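Local coordinates for hemolysin BL lytic component L1 (Bacillus cereus, PDB 7NMQ), which is one component of the haemolysin BL enterotoxin, an alpha-helical pore-forming toxin, and probably helps its partner components to lyse cell membranes, at residues 170-184 with 276-289. Numbering follows the deposited sequence.
With EDO (1,2-ethanediol), chain G.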
ATOM      1  N   GLN A 170     -34.843 -10.248 -13.916  1.00 14.53           N
ATOM      2  CA  GLN A 170     -35.317  -9.348 -12.822  1.00 13.90           C
ATOM      3  C   GLN A 170     -34.946  -7.908 -13.157  1.00 13.42           C
ATOM      4  O   GLN A 170     -33.726  -7.586 -13.229  1.00 13.76           O
ATOM      5  CB  GLN A 170     -34.724  -9.742 -11.472  1.00 15.26           C
ATOM      6  CG  GLN A 170     -35.209 -11.102 -10.987  1.00 17.40           C
ATOM      7  CD  GLN A 170     -34.967 -11.349  -9.518  1.00 19.37           C
ATOM      8  OE1 GLN A 170     -34.538 -12.430  -9.124  1.00 25.27           O
ATOM      9  NE2 GLN A 170     -35.282 -10.368  -8.694  1.00 19.02           N
ATOM     10  N   ALA A 171     -35.940  -7.076 -13.381  1.00 20.18           N
ATOM     11  CA  ALA A 171     -35.792  -5.696 -13.888  1.00 20.46           C
ATOM     12  C   ALA A 171     -35.137  -4.788 -12.858  1.00 19.75           C
ATOM     13  O   ALA A 171     -34.683  -3.729 -13.264  1.00 20.85           O
ATOM     14  CB  ALA A 171     -37.158  -5.184 -14.305  1.00 21.21           C
ATOM     15  N   THR A 172     -35.074  -5.184 -11.588  1.00 19.78           N
ATOM     16  CA  THR A 172     -34.488  -4.340 -10.530  1.00 19.48           C
ATOM     17  C   THR A 172     -32.952  -4.456 -10.543  1.00 18.36           C
ATOM     18  O   THR A 172     -32.325  -3.691  -9.824  1.00 18.87           O
ATOM     19  CB  THR A 172     -35.051  -4.713  -9.161  1.00 20.75           C
ATOM     20  OG1 THR A 172     -34.865  -6.115  -8.967  1.00 22.21           O
ATOM     21  CG2 THR A 172     -36.511  -4.340  -9.026  1.00 23.72           C
ATOM     22  N   ILE A 173     -32.368  -5.422 -11.233  1.00 18.19           N
ATOM     23  CA  ILE A 173     -30.905  -5.704 -11.172  1.00 17.25           C
ATOM     24  C   ILE A 173     -30.071  -4.507 -11.613  1.00 17.00           C
ATOM     25  O   ILE A 173     -29.086  -4.206 -10.931  1.00 17.24           O
ATOM     26  CB  ILE A 173     -30.568  -7.014 -11.880  1.00 17.64           C
ATOM     27  CG1 ILE A 173     -30.980  -8.141 -10.931  1.00 19.15           C
ATOM     28  CG2 ILE A 173     -29.100  -7.091 -12.280  1.00 16.12           C
ATOM     29  CD1 ILE A 173     -30.776  -9.506 -11.438  1.00 19.77           C
ATOM     30  N   PRO A 174     -30.347  -3.814 -12.717  1.00 17.50           N
ATOM     31  CA  PRO A 174     -29.457  -2.701 -13.089  1.00 17.65           C
ATOM     32  C   PRO A 174     -29.373  -1.634 -11.994  1.00 17.66           C
ATOM     33  O   PRO A 174     -28.258  -1.110 -11.758  1.00 17.56           O
ATOM     34  CB  PRO A 174     -30.083  -2.241 -14.405  1.00 18.36           C
ATOM     35  CG  PRO A 174     -30.703  -3.507 -14.966  1.00 18.65           C
ATOM     36  CD  PRO A 174     -31.324  -4.168 -13.765  1.00 17.91           C
ATOM     37  N   GLN A 175     -30.458  -1.326 -11.306  1.00 18.59           N
ATOM     38  CA  GLN A 175     -30.458  -0.266 -10.266  1.00 18.44           C
ATOM     39  C   GLN A 175     -29.624  -0.783  -9.085  1.00 17.11           C
ATOM     40  O   GLN A 175     -28.858  -0.014  -8.483  1.00 17.59           O
ATOM     41  CB  GLN A 175     -31.887   0.127  -9.884  1.00 21.98           C
ATOM     42  CG  GLN A 175     -31.993   1.196  -8.815  1.00 28.15           C
ATOM     43  CD  GLN A 175     -33.364   1.837  -8.730  1.00 32.51           C
ATOM     44  OE1 GLN A 175     -34.379   1.320  -9.213  1.00 45.99           O
ATOM     45  NE2 GLN A 175     -33.405   2.996  -8.094  1.00 40.67           N
ATOM     46  N   LEU A 176     -29.713  -2.081  -8.809  1.00 16.94           N
ATOM     47  CA  LEU A 176     -28.945  -2.674  -7.695  1.00 16.13           C
ATOM     48  C   LEU A 176     -27.449  -2.600  -8.016  1.00 15.43           C
ATOM     49  O   LEU A 176     -26.638  -2.195  -7.134  1.00 15.99           O
ATOM     50  CB  LEU A 176     -29.388  -4.116  -7.472  1.00 18.10           C
ATOM     51  CG  LEU A 176     -28.737  -4.788  -6.278  1.00 19.87           C
ATOM     52  CD1 LEU A 176     -28.988  -3.998  -4.992  1.00 21.92           C
ATOM     53  CD2 LEU A 176     -29.214  -6.229  -6.134  1.00 20.27           C
ATOM     54  N   GLN A 177     -27.070  -2.994  -9.227  0.50 15.32           N
ATOM     55  CA  GLN A 177     -25.656  -2.929  -9.669  0.50 14.81           C
ATOM     56  C   GLN A 177     -25.158  -1.491  -9.522  0.50 14.77           C
ATOM     57  O   GLN A 177     -24.056  -1.292  -8.990  0.50 14.47           O
ATOM     58  CB  GLN A 177     -25.508  -3.381 -11.116  0.50 15.38           C
ATOM     59  CG  GLN A 177     -24.092  -3.182 -11.612  0.50 16.04           C
ATOM     60  CD  GLN A 177     -24.002  -3.382 -13.099  0.50 17.17           C
ATOM     61  OE1 GLN A 177     -24.636  -4.265 -13.651  0.50 18.72           O
ATOM     62  NE2 GLN A 177     -23.207  -2.560 -13.759  0.50 18.48           N
ATOM     63  N   ALA A 178     -25.934  -0.518  -9.983  1.00 15.50           N
ATOM     64  CA  ALA A 178     -25.503   0.902  -9.971  1.00 15.79           C
ATOM     65  C   ALA A 178     -25.350   1.343  -8.515  1.00 15.56           C
ATOM     66  O   ALA A 178     -24.398   2.083  -8.216  1.00 16.73           O
ATOM     67  CB  ALA A 178     -26.507   1.733 -10.710  1.00 17.82           C
ATOM     68  N   GLU A 179     -26.229   0.867  -7.627  1.00 15.23           N
ATOM     69  CA  GLU A 179     -26.198   1.267  -6.191  1.00 15.61           C
ATOM     70  C   GLU A 179     -24.896   0.761  -5.572  1.00 14.47           C
ATOM     71  O   GLU A 179     -24.221   1.518  -4.866  1.00 14.85           O
ATOM     72  CB  GLU A 179     -27.388   0.726  -5.398  1.00 17.50           C
ATOM     73  CG  GLU A 179     -27.445   1.171  -3.956  1.00 20.73           C
ATOM     74  CD  GLU A 179     -28.680   0.719  -3.195  1.00 25.15           C
ATOM     75  OE1 GLU A 179     -29.513   0.001  -3.770  1.00 30.30           O
ATOM     76  OE2 GLU A 179     -28.779   1.059  -2.017  1.00 31.12           O
ATOM     77  N   ILE A 180     -24.565  -0.509  -5.803  0.50 14.25           N
ATOM     78  CA  ILE A 180     -23.288  -1.073  -5.272  0.50 14.19           C
ATOM     79  C   ILE A 180     -22.110  -0.244  -5.780  0.50 14.01           C
ATOM     80  O   ILE A 180     -21.277   0.148  -4.978  0.50 14.69           O
ATOM     81  CB  ILE A 180     -23.135  -2.550  -5.652  0.50 15.16           C
ATOM     82  CG1 ILE A 180     -24.208  -3.368  -4.930  0.50 16.74           C
ATOM     83  CG2 ILE A 180     -21.720  -3.042  -5.384  0.50 13.87           C
ATOM     84  CD1 ILE A 180     -24.337  -3.037  -3.455  0.50 19.12           C
ATOM     85  N   GLU A 181     -22.038  -0.034  -7.089  1.00 14.73           N
ATOM     86  CA  GLU A 181     -20.885   0.675  -7.703  1.00 14.70           C
ATOM     87  C   GLU A 181     -20.742   2.053  -7.053  1.00 13.67           C
ATOM     88  O   GLU A 181     -19.611   2.434  -6.695  1.00 15.26           O
ATOM     89  CB  GLU A 181     -21.084   0.819  -9.214  1.00 15.83           C
ATOM     90  CG  GLU A 181     -20.874  -0.485  -9.954  1.00 17.67           C
ATOM     91  CD  GLU A 181     -21.381  -0.562 -11.394  1.00 22.31           C
ATOM     92  OE1 GLU A 181     -22.211   0.308 -11.788  1.00 26.19           O
ATOM     93  OE2 GLU A 181     -21.025  -1.547 -12.104  1.00 22.98           O
ATOM     94  N   GLN A 182     -21.842   2.750  -6.848  1.00 14.85           N
ATOM     95  CA  GLN A 182     -21.799   4.074  -6.186  1.00 15.13           C
ATOM     96  C   GLN A 182     -21.318   3.948  -4.739  1.00 14.37           C
ATOM     97  O   GLN A 182     -20.498   4.770  -4.306  1.00 15.43           O
ATOM     98  CB  GLN A 182     -23.146   4.800  -6.223  1.00 17.67           C
ATOM     99  CG  GLN A 182     -23.059   6.230  -5.689  1.00 22.83           C
ATOM    100  CD  GLN A 182     -22.039   7.099  -6.404  1.00 26.45           C
ATOM    101  OE1 GLN A 182     -22.237   7.529  -7.535  1.00 31.97           O
ATOM    102  NE2 GLN A 182     -20.919   7.379  -5.750  1.00 27.65           N
ATOM    103  N   LEU A 183     -21.865   3.005  -3.979  1.00 14.51           N
ATOM    104  CA  LEU A 183     -21.493   2.827  -2.553  1.00 12.94           C
ATOM    105  C   LEU A 183     -19.986   2.537  -2.493  1.00 12.46           C
ATOM    106  O   LEU A 183     -19.281   3.078  -1.615  1.00 12.84           O
ATOM    107  CB  LEU A 183     -22.271   1.662  -1.936  1.00 13.87           C
ATOM    108  CG  LEU A 183     -23.729   1.967  -1.626  1.00 14.82           C
ATOM    109  CD1 LEU A 183     -24.473   0.703  -1.205  1.00 16.47           C
ATOM    110  CD2 LEU A 183     -23.829   3.051  -0.574  1.00 17.09           C
ATOM    111  N   ARG A 184     -19.476   1.662  -3.335  1.00 12.40           N
ATOM    112  CA  ARG A 184     -18.047   1.278  -3.291  1.00 12.52           C
ATOM    113  C   ARG A 184     -17.164   2.480  -3.664  1.00 13.21           C
ATOM    114  O   ARG A 184     -16.110   2.659  -3.042  1.00 14.02           O
ATOM    115  CB  ARG A 184     -17.800   0.087  -4.209  1.00 12.39           C
ATOM    116  CG  ARG A 184     -18.306  -1.237  -3.655  1.00 12.76           C
ATOM    117  CD  ARG A 184     -17.662  -1.607  -2.312  1.00 12.10           C
ATOM    118  NE  ARG A 184     -16.204  -1.645  -2.342  1.00 13.12           N
ATOM    119  CZ  ARG A 184     -15.470  -2.579  -2.916  1.00 13.33           C
ATOM    120  NH1 ARG A 184     -16.063  -3.605  -3.499  1.00 15.76           N
ATOM    121  NH2 ARG A 184     -14.136  -2.477  -2.924  1.00 16.30           N
ATOM    122  N   ALA A 276     -30.258 -14.694  -6.857  1.00 13.14           N
ATOM    123  CA  ALA A 276     -29.809 -13.971  -8.063  1.00 13.00           C
ATOM    124  C   ALA A 276     -29.309 -12.575  -7.679  1.00 13.10           C
ATOM    125  O   ALA A 276     -28.251 -12.155  -8.170  1.00 13.68           O
ATOM    126  CB  ALA A 276     -30.923 -13.883  -9.067  1.00 14.22           C
ATOM    127  N   ASN A 277     -30.041 -11.869  -6.838  1.00 13.71           N
ATOM    128  CA  ASN A 277     -29.665 -10.488  -6.466  1.00 13.55           C
ATOM    129  C   ASN A 277     -28.434 -10.540  -5.582  1.00 13.57           C
ATOM    130  O   ASN A 277     -27.546  -9.632  -5.725  1.00 14.09           O
ATOM    131  CB  ASN A 277     -30.842  -9.763  -5.839  1.00 15.59           C
ATOM    132  CG  ASN A 277     -31.821  -9.306  -6.903  1.00 19.40           C
ATOM    133  OD1 ASN A 277     -32.902  -9.839  -7.052  1.00 26.42           O
ATOM    134  ND2 ASN A 277     -31.487  -8.254  -7.611  1.00 25.04           N
ATOM    135  N   GLN A 278     -28.277 -11.548  -4.749  1.00 13.20           N
ATOM    136  CA  GLN A 278     -27.020 -11.703  -3.967  1.00 13.16           C
ATOM    137  C   GLN A 278     -25.839 -11.876  -4.919  1.00 13.17           C
ATOM    138  O   GLN A 278     -24.747 -11.399  -4.618  1.00 13.42           O
ATOM    139  CB  GLN A 278     -27.093 -12.858  -2.971  1.00 13.55           C
ATOM    140  CG  GLN A 278     -27.953 -12.517  -1.789  1.00 14.63           C
ATOM    141  CD  GLN A 278     -28.006 -13.598  -0.746  1.00 17.49           C
ATOM    142  OE1 GLN A 278     -27.675 -14.755  -0.989  1.00 21.58           O
ATOM    143  NE2 GLN A 278     -28.437 -13.211   0.432  1.00 19.04           N
ATOM    144  N   ALA A 279     -26.044 -12.569  -6.028  1.00 12.52           N
ATOM    145  CA  ALA A 279     -24.968 -12.790  -7.005  1.00 11.91           C
ATOM    146  C   ALA A 279     -24.623 -11.450  -7.650  1.00 12.21           C
ATOM    147  O   ALA A 279     -23.460 -11.185  -7.858  1.00 11.91           O
ATOM    148  CB  ALA A 279     -25.367 -13.793  -8.061  1.00 13.49           C
ATOM    149  N   VAL A 280     -25.602 -10.651  -8.010  1.00 12.22           N
ATOM    150  CA  VAL A 280     -25.303  -9.315  -8.592  1.00 13.37           C
ATOM    151  C   VAL A 280     -24.452  -8.529  -7.598  1.00 13.11           C
ATOM    152  O   VAL A 280     -23.465  -7.878  -7.988  1.00 13.55           O
ATOM    153  CB  VAL A 280     -26.591  -8.574  -8.935  1.00 16.04           C
ATOM    154  CG1 VAL A 280     -26.299  -7.131  -9.308  1.00 17.94           C
ATOM    155  CG2 VAL A 280     -27.313  -9.325 -10.022  1.00 18.27           C
ATOM    156  N   LEU A 281     -24.836  -8.559  -6.340  1.00 13.43           N
ATOM    157  CA  LEU A 281     -24.107  -7.813  -5.307  1.00 13.56           C
ATOM    158  C   LEU A 281     -22.686  -8.333  -5.226  1.00 13.07           C
ATOM    159  O   LEU A 281     -21.717  -7.524  -5.171  1.00 13.54           O
ATOM    160  CB  LEU A 281     -24.832  -7.956  -3.975  1.00 15.41           C
ATOM    161  CG  LEU A 281     -26.072  -7.096  -3.866  1.00 18.51           C
ATOM    162  CD1 LEU A 281     -26.927  -7.499  -2.704  1.00 20.22           C
ATOM    163  CD2 LEU A 281     -25.773  -5.641  -3.796  1.00 22.53           C
ATOM    164  N   SER A 282     -22.519  -9.633  -5.089  1.00 11.48           N
ATOM    165  CA  SER A 282     -21.176 -10.172  -4.809  1.00 11.66           C
ATOM    166  C   SER A 282     -20.289  -9.968  -6.039  1.00 11.46           C
ATOM    167  O   SER A 282     -19.113  -9.632  -5.853  1.00 12.00           O
ATOM    168  CB  SER A 282     -21.238 -11.600  -4.349  1.00 14.58           C
ATOM    169  OG  SER A 282     -21.700 -12.447  -5.359  1.00 15.65           O
ATOM    170  N   LEU A 283     -20.805 -10.221  -7.225  1.00 10.80           N
ATOM    171  CA  LEU A 283     -19.984 -10.061  -8.427  1.00 10.74           C
ATOM    172  C   LEU A 283     -19.632  -8.599  -8.636  1.00 10.31           C
ATOM    173  O   LEU A 283     -18.479  -8.327  -9.081  1.00 10.89           O
ATOM    174  CB  LEU A 283     -20.718 -10.607  -9.641  1.00 11.79           C
ATOM    175  CG  LEU A 283     -20.940 -12.114  -9.565  1.00 13.48           C
ATOM    176  CD1 LEU A 283     -21.780 -12.500 -10.745  1.00 16.65           C
ATOM    177  CD2 LEU A 283     -19.632 -12.906  -9.539  1.00 15.23           C
ATOM    178  N   THR A 284     -20.548  -7.696  -8.379  1.00 10.68           N
ATOM    179  CA  THR A 284     -20.274  -6.260  -8.606  1.00 10.66           C
ATOM    180  C   THR A 284     -19.224  -5.785  -7.598  1.00 11.06           C
ATOM    181  O   THR A 284     -18.297  -5.057  -7.923  1.00 10.91           O
ATOM    182  CB  THR A 284     -21.548  -5.424  -8.550  1.00 11.12           C
ATOM    183  OG1 THR A 284     -22.470  -5.943  -9.512  1.00 13.13           O
ATOM    184  CG2 THR A 284     -21.264  -3.977  -8.869  1.00 12.15           C
ATOM    185  N   ASN A 285     -19.369  -6.206  -6.359  0.50 11.64           N
ATOM    186  CA  ASN A 285     -18.404  -5.912  -5.278  0.50 11.72           C
ATOM    187  C   ASN A 285     -17.016  -6.394  -5.706  0.50 11.42           C
ATOM    188  O   ASN A 285     -16.056  -5.617  -5.580  0.50 11.87           O
ATOM    189  CB  ASN A 285     -18.868  -6.579  -3.983  0.50 12.76           C
ATOM    190  CG  ASN A 285     -17.965  -6.306  -2.809  0.50 13.61           C
ATOM    191  OD1 ASN A 285     -17.879  -5.166  -2.399  0.50 14.70           O
ATOM    192  ND2 ASN A 285     -17.410  -7.358  -2.222  0.50 15.89           N
ATOM    193  N   ALA A 286     -16.916  -7.640  -6.151  1.00 11.10           N
ATOM    194  CA  ALA A 286     -15.620  -8.207  -6.567  1.00 10.84           C
ATOM    195  C   ALA A 286     -15.070  -7.405  -7.747  1.00 11.01           C
ATOM    196  O   ALA A 286     -13.855  -7.191  -7.798  1.00 11.53           O
ATOM    197  CB  ALA A 286     -15.730  -9.670  -6.835  1.00 11.68           C
ATOM    198  N   LYS A 287     -15.913  -7.048  -8.699  1.00 10.88           N
ATOM    199  CA  LYS A 287     -15.451  -6.330  -9.899  1.00 11.26           C
ATOM    200  C   LYS A 287     -14.745  -5.055  -9.441  1.00 11.89           C
ATOM    201  O   LYS A 287     -13.669  -4.723  -9.976  1.00 12.57           O
ATOM    202  CB  LYS A 287     -16.667  -6.027 -10.763  1.00 12.62           C
ATOM    203  CG  LYS A 287     -16.344  -5.303 -12.043  1.00 14.60           C
ATOM    204  CD  LYS A 287     -17.555  -5.194 -12.940  1.00 17.27           C
ATOM    205  CE  LYS A 287     -18.690  -4.401 -12.366  1.00 21.28           C
ATOM    206  NZ  LYS A 287     -18.455  -2.957 -12.212  1.00 26.44           N
ATOM    207  N   GLU A 288     -15.355  -4.345  -8.525  1.00 11.09           N
ATOM    208  CA  GLU A 288     -14.808  -3.060  -8.087  1.00 11.79           C
ATOM    209  C   GLU A 288     -13.451  -3.302  -7.416  1.00 12.28           C
ATOM    210  O   GLU A 288     -12.471  -2.593  -7.711  1.00 12.45           O
ATOM    211  CB  GLU A 288     -15.787  -2.328  -7.194  1.00 12.82           C
ATOM    212  CG  GLU A 288     -17.063  -1.916  -7.914  1.00 15.40           C
ATOM    213  CD  GLU A 288     -16.740  -1.083  -9.171  1.00 21.65           C
ATOM    214  OE1 GLU A 288     -16.042  -0.043  -9.063  1.00 27.23           O
ATOM    215  OE2 GLU A 288     -17.067  -1.549 -10.284  1.00 26.91           O
ATOM    216  N   THR A 289     -13.390  -4.263  -6.518  1.00 11.18           N
ATOM    217  CA  THR A 289     -12.153  -4.548  -5.782  1.00 10.43           C
ATOM    218  C   THR A 289     -11.063  -4.963  -6.761  1.00 11.17           C
ATOM    219  O   THR A 289      -9.898  -4.590  -6.576  1.00 11.98           O
ATOM    220  CB  THR A 289     -12.378  -5.579  -4.691  1.00 11.59           C
ATOM    221  OG1 THR A 289     -13.320  -5.039  -3.768  1.00 14.60           O
ATOM    222  CG2 THR A 289     -11.069  -5.926  -4.017  1.00 12.44           C
TER
HETATM  223  C1  EDO G 506     -12.300   0.807  -1.056  1.00 30.99           C
HETATM  224  O1  EDO G 506     -12.298   0.945   0.329  1.00 33.60           O
HETATM  225  C2  EDO G 506     -13.448   0.036  -1.567  1.00 29.78           C
HETATM  226  O2  EDO G 506     -14.718   0.664  -1.627  1.00 23.80           O
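In a ClyA-like toxin, helix segments 173-184 and 276-289, parts of helices 173-200 and 275-325, cross at -37°, with I173, L176 and I180 packing against V280, L281 and T284 and polar side chains gathering toward E181 and R184. I173 lays CG2 against V280 CG2 at 3.6 Å, while L176 meets L281 at about a right angle. T284 serves both environments: OG1 lies beside its backbone N (chi1 -57°) and donates to V280 O at 2.7 Å, leaving CG2 to meet E181 CG at 3.7 Å. At one flank K287 NZ forms salt bridges with two acids, 2.9 Å from E181 OE2 and 2.8 Å from E288 OE2, which probably offsets the repulsion between the carboxylates. In one of its two modelled conformers, Q177 NE2 hydrogen-bonds E181 OE2 from the face opposite K287 NZ. R184, its chain bent at chi2 and chi3, grips T289 OG1 end-on and nearly in the guanidinium plane, with NH2 at 2.8 Å and NH1 at 3.1 Å; E288 CB lies over one face, and R184 NE donates a hydrogen bond to O2 of an ethanediol, probably from the crystallisation liquor, at 2.8 Å. Around this interface, L166 of helix 161-169 touches I173 and V280, L269 and S270 of helix 247-272 meet I180 and L281 respectively, and F149 of helix 107-154 touches K287.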